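Local coordinates for mitogen activated protein kinase, putative (PDB 4QNY) that probably phosphorylates serine and threonine residues of target proteins with ATP and magnesium, as a mitogen-activated protein kinase of the parasite Leishmania donovani, at residues G221-P224 and L225-K229; A271-R274 and Q275-P278. All coordinates share one frame; numbering follows the deposited sequence.

Interaction 1. Residues G221-P224 and L225-K229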
loop_
_atom_site.group_PDB
_atom_site.type_symbol
_atom_site.label_atom_id
_atom_site.label_comp_id
_atom_site.label_asym_id
_atom_site.label_seq_id
_atom_site.Cartn_x
_atom_site.Cartn_y
_atom_site.Cartn_z
ATOM N N GLY A 221 6.893 -7.987 16.365
ATOM C CA GLY A 221 6.581 -7.549 17.714
ATOM C C GLY A 221 7.068 -6.149 18.028
ATOM O O GLY A 221 7.947 -5.967 18.870
ATOM N N SER A 222 6.490 -5.156 17.356
ATOM C CA SER A 222 6.880 -3.766 17.568
ATOM C C SER A 222 5.879 -2.772 16.988
ATOM O O SER A 222 5.139 -3.085 16.056
ATOM C CB SER A 222 8.261 -3.505 16.961
ATOM O OG SER A 222 8.622 -2.140 17.087
ATOM N N ARG A 223 5.864 -1.572 17.556
ATOM C CA ARG A 223 5.152 -0.439 16.975
ATOM C C ARG A 223 5.941 0.051 15.757
ATOM O O ARG A 223 7.088 -0.361 15.577
ATOM C CB ARG A 223 4.978 0.672 18.017
ATOM C CG ARG A 223 3.801 0.460 18.959
ATOM C CD ARG A 223 2.481 0.794 18.277
ATOM N NE ARG A 223 2.383 2.216 17.952
ATOM C CZ ARG A 223 1.367 2.767 17.295
ATOM N NH1 ARG A 223 0.352 2.018 16.886
ATOM N NH2 ARG A 223 1.365 4.070 17.047
ATOM N N PRO A 224 5.329 0.901 14.906
ATOM C CA PRO A 224 6.043 1.459 13.749
ATOM C C PRO A 224 7.443 1.973 14.093
ATOM O O PRO A 224 7.603 2.808 14.984
ATOM C CB PRO A 224 5.132 2.603 13.309
ATOM C CG PRO A 224 3.768 2.101 13.626
ATOM C CD PRO A 224 3.902 1.282 14.891
ATOM N N LEU A 225 8.441 1.457 13.382
ATOM C CA LEU A 225 9.841 1.697 13.712
ATOM C C LEU A 225 10.272 3.145 13.498
ATOM O O LEU A 225 11.058 3.685 14.276
ATOM C CB LEU A 225 10.739 0.772 12.887
ATOM C CG LEU A 225 10.368 -0.713 12.851
ATOM C CD1 LEU A 225 11.340 -1.486 11.974
ATOM C CD2 LEU A 225 10.324 -1.297 14.253
ATOM N N PHE A 226 9.759 3.770 12.442
ATOM C CA PHE A 226 10.201 5.109 12.068
ATOM C C PHE A 226 9.059 6.118 12.114
ATOM O O PHE A 226 8.464 6.439 11.086
ATOM C CB PHE A 226 10.823 5.084 10.670
ATOM C CG PHE A 226 11.662 3.865 10.404
ATOM C CD1 PHE A 226 12.857 3.668 11.077
ATOM C CD2 PHE A 226 11.257 2.919 9.477
ATOM C CE1 PHE A 226 13.631 2.548 10.835
ATOM C CE2 PHE A 226 12.026 1.796 9.229
ATOM C CZ PHE A 226 13.214 1.610 9.908
ATOM N N GLN A 227 8.768 6.626 13.308
ATOM C CA GLN A 227 7.642 7.535 13.501
ATOM C C GLN A 227 8.055 9.004 13.435
ATOM O O GLN A 227 8.147 9.679 14.460
ATOM C CB GLN A 227 6.958 7.250 14.840
ATOM C CG GLN A 227 6.346 5.862 14.937
ATOM C CD GLN A 227 5.696 5.606 16.283
ATOM O OE1 GLN A 227 5.493 6.528 17.072
ATOM N NE2 GLN A 227 5.365 4.347 16.550
ATOM N N GLY A 228 8.291 9.498 12.224
ATOM C CA GLY A 228 8.642 10.892 12.030
ATOM C C GLY A 228 7.425 11.798 12.031
ATOM O O GLY A 228 6.335 11.387 11.633
ATOM N N LYS A 229 7.613 13.033 12.489
ATOM C CA LYS A 229 6.537 14.019 12.506
ATOM C C LYS A 229 6.605 14.912 11.272
ATOM O O LYS A 229 5.613 15.527 10.881
ATOM C CB LYS A 229 6.601 14.866 13.778
ATOM C CG LYS A 229 5.972 14.204 14.992
ATOM C CD LYS A 229 6.843 14.353 16.227
ATOM C CE LYS A 229 6.096 13.928 17.480
ATOM N NZ LYS A 229 6.963 13.981 18.690
#
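Gln227 reaches back over one face of the Pro224 ring, its amide nitrogen NE2 lying 3.7 Å from Pro224 CB. From there NE2 gives a weak, bent hydrogen bond to Pro224 O (3.1 Å, N-H...O 131°), closing a small loop within the chain. With CG beside the backbone N (chi1 -63°) and the chain extended beyond it, Gln227 CG also passes 3.3 Å from Pro224 O. The Arg223 side chain doubles back at chi2 and chi3, which brings one guanidinium face over Pro224 CD; this carbon lies 3.5 Å off the guanidinium plane, displaced toward the rim of that group. The Arg223 guanidinium and Gln227 amide planes are 84° apart; Arg223 NE and Gln227 NE2, the nearest atoms at 3.9 Å, are both donors, so they only pack. Upstream, Ser222 OG turns to its neighbour's carbonyl, bonding Arg223 O in the carbonyl plane on a lone pair at 2.8 Å. The same OG touches Leu225 CD2 at 3.4 Å, and Leu225 CB sits over the centre of the Phe226 ring.

The turn belongs to the loop joining helix 206-219 to helix 231-242, the F and G helices of the kinase C-lobe. Phe226 is buried between them, against Trp210, Cys214, Ile238 and Val241, while Pro224 meets Glu218 of the first helix and Trp190 and Tyr191 of a neighbouring loop.

Interaction 2. Residues A271-R274 and Q275-P278; sequences ADWR and QRYP
A single N-capped helical turn, residues 273-276, is defined by two backbone bonds: Arg276 N to Asp272 O at 3.0 Å, and Tyr277 N to Trp273 O at 2.8 Å. Asp272 is the N-cap residue. Its OD1 accepts a weak hydrogen bond from Arg274 N at 3.1 Å, and Asp272 OD2 forms a salt bridge with Arg274 NH2 at 3.2 Å. The bend at chi3 (-92°) curls Arg274 back so that OD1 stands over the centre of one guanidinium face. The carboxylate is therefore held by backbone and side chain of one residue, which probably steadies its negative charge at the helix N-terminus. The Gln275 side chain crosses Asp272 at about a right angle, with CG 3.4 Å from Asp272 OD2, and the amide and carboxylate planes are 47° apart. Gln275 OE1, itself an acceptor, faces the Asp272 carboxylate, so the contact is packing.

Pro278 has no N-H to continue the backbone series, but its CA makes a C-H...O contact with Arg274 O. Trp273 and Tyr277, four residues apart, point the same way and meet edge to edge, Trp273 CE3 against Tyr277 CE2 at 3.7 Å. Arg276 runs extended from CG to NE, its CD resting obliquely against the six-membered part of the indole, 3.8 Å from Trp273 CE3, and the rim of its guanidinium meets Ala271 CB.

Trp273 also packs on Val241 of helix 231-242 and on Leu288 and Arg289 of helix 282-291. Tyr277 is buried against Leu285 and Leu288, and its OH bonds to Gly217 O of helix 206-219, tying this short turn to three larger C-lobe helices.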
loop_
_atom_site.group_PDB
_atom_site.type_symbol
_atom_site.label_atom_id
_atom_site.label_comp_id
_atom_site.label_asym_id
_atom_site.label_seq_id
_atom_site.Cartn_x
_atom_site.Cartn_y
_atom_site.Cartn_z
ATOM N N ALA A 271 21.979 -0.261 15.008
ATOM C CA ALA A 271 21.370 -0.755 16.238
ATOM C C ALA A 271 21.281 -2.275 16.251
ATOM O O ALA A 271 21.317 -2.925 15.206
ATOM C CB ALA A 271 19.992 -0.148 16.435
ATOM N N ASP A 272 21.163 -2.831 17.451
ATOM C CA ASP A 272 21.158 -4.274 17.641
ATOM C C ASP A 272 19.771 -4.857 17.396
ATOM O O ASP A 272 18.873 -4.699 18.221
ATOM C CB ASP A 272 21.633 -4.618 19.054
ATOM C CG ASP A 272 22.195 -6.022 19.158
ATOM O OD1 ASP A 272 21.802 -6.888 18.350
ATOM O OD2 ASP A 272 23.034 -6.258 20.053
ATOM N N TRP A 273 19.603 -5.527 16.259
ATOM C CA TRP A 273 18.337 -6.181 15.943
ATOM C C TRP A 273 18.048 -7.300 16.934
ATOM O O TRP A 273 16.893 -7.558 17.272
ATOM C CB TRP A 273 18.347 -6.738 14.517
ATOM C CG TRP A 273 18.307 -5.690 13.446
ATOM C CD1 TRP A 273 19.261 -5.451 12.501
ATOM C CD2 TRP A 273 17.259 -4.740 13.208
ATOM N NE1 TRP A 273 18.872 -4.413 11.688
ATOM C CE2 TRP A 273 17.647 -3.958 12.103
ATOM C CE3 TRP A 273 16.031 -4.476 13.824
ATOM C CZ2 TRP A 273 16.852 -2.930 11.598
ATOM C CZ3 TRP A 273 15.244 -3.455 13.322
ATOM C CH2 TRP A 273 15.657 -2.695 12.220
ATOM N N ARG A 274 19.109 -7.957 17.395
ATOM C CA ARG A 274 18.987 -9.051 18.350
ATOM C C ARG A 274 18.394 -8.572 19.671
ATOM O O ARG A 274 17.645 -9.298 20.324
ATOM C CB ARG A 274 20.350 -9.705 18.591
ATOM C CG ARG A 274 20.963 -10.340 17.351
ATOM C CD ARG A 274 22.297 -11.006 17.659
ATOM N NE ARG A 274 23.430 -10.107 17.454
ATOM C CZ ARG A 274 23.977 -9.356 18.405
ATOM N NH1 ARG A 274 25.007 -8.570 18.119
ATOM N NH2 ARG A 274 23.498 -9.390 19.641
ATOM N N GLN A 275 18.733 -7.347 20.060
ATOM C CA GLN A 275 18.203 -6.764 21.287
ATOM C C GLN A 275 16.799 -6.209 21.068
ATOM O O GLN A 275 15.979 -6.194 21.985
ATOM C CB GLN A 275 19.132 -5.665 21.809
ATOM C CG GLN A 275 20.460 -6.181 22.340
ATOM C CD GLN A 275 21.275 -5.102 23.025
ATOM O OE1 GLN A 275 21.626 -4.091 22.416
ATOM N NE2 GLN A 275 21.580 -5.311 24.301
ATOM N N ARG A 276 16.527 -5.757 19.848
ATOM C CA ARG A 276 15.205 -5.249 19.499
ATOM C C ARG A 276 14.188 -6.381 19.411
ATOM O O ARG A 276 13.003 -6.183 19.678
ATOM C CB ARG A 276 15.253 -4.480 18.177
ATOM C CG ARG A 276 15.945 -3.132 18.266
ATOM C CD ARG A 276 15.843 -2.368 16.956
ATOM N NE ARG A 276 16.226 -0.968 17.112
ATOM C CZ ARG A 276 15.362 0.027 17.282
ATOM N NH1 ARG A 276 14.059 -0.221 17.313
ATOM N NH2 ARG A 276 15.798 1.271 17.417
ATOM N N TYR A 277 14.657 -7.566 19.031
ATOM C CA TYR A 277 13.800 -8.743 18.934
ATOM C C TYR A 277 14.508 -9.974 19.499
ATOM O O TYR A 277 15.108 -10.743 18.752
ATOM C CB TYR A 277 13.392 -8.995 17.481
ATOM C CG TYR A 277 12.759 -7.805 16.795
ATOM C CD1 TYR A 277 11.392 -7.578 16.875
ATOM C CD2 TYR A 277 13.530 -6.912 16.062
ATOM C CE1 TYR A 277 10.810 -6.491 16.248
ATOM C CE2 TYR A 277 12.958 -5.824 15.432
ATOM C CZ TYR A 277 11.598 -5.618 15.527
ATOM O OH TYR A 277 11.027 -4.535 14.900
ATOM N N PRO A 278 14.431 -10.161 20.824
ATOM C CA PRO A 278 15.128 -11.238 21.541
ATOM C C PRO A 278 14.689 -12.643 21.129
ATOM O O PRO A 278 15.480 -13.581 21.228
ATOM C CB PRO A 278 14.760 -10.977 23.007
ATOM C CG PRO A 278 14.336 -9.550 23.057
ATOM C CD PRO A 278 13.677 -9.292 21.742
#

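How the interactions relate
Tyr277 joins the two interactions. Its ring leaves the short turn of interaction 2 and reaches the loop of interaction 1, where Tyr277 OH lies 3.4 Å from Leu225 CD2 and 3.6 Å from Ser222 CB; both are packing contacts, and the hydroxyl bonds to Gly217 O. The centres of the interactions are 15 Å apart, and in sequence interaction 1 comes before interaction 2, with helices 231-242, 247-250 and 256-264 between them. Both lie toward the surface of the C-lobe, their centres about 17 and 27 Å from the centre of the chain. Neither contributes to the nucleotide pocket, whose residues fall between 28 and 170, or to the magnesium ion bound by Asn155 and Asp168.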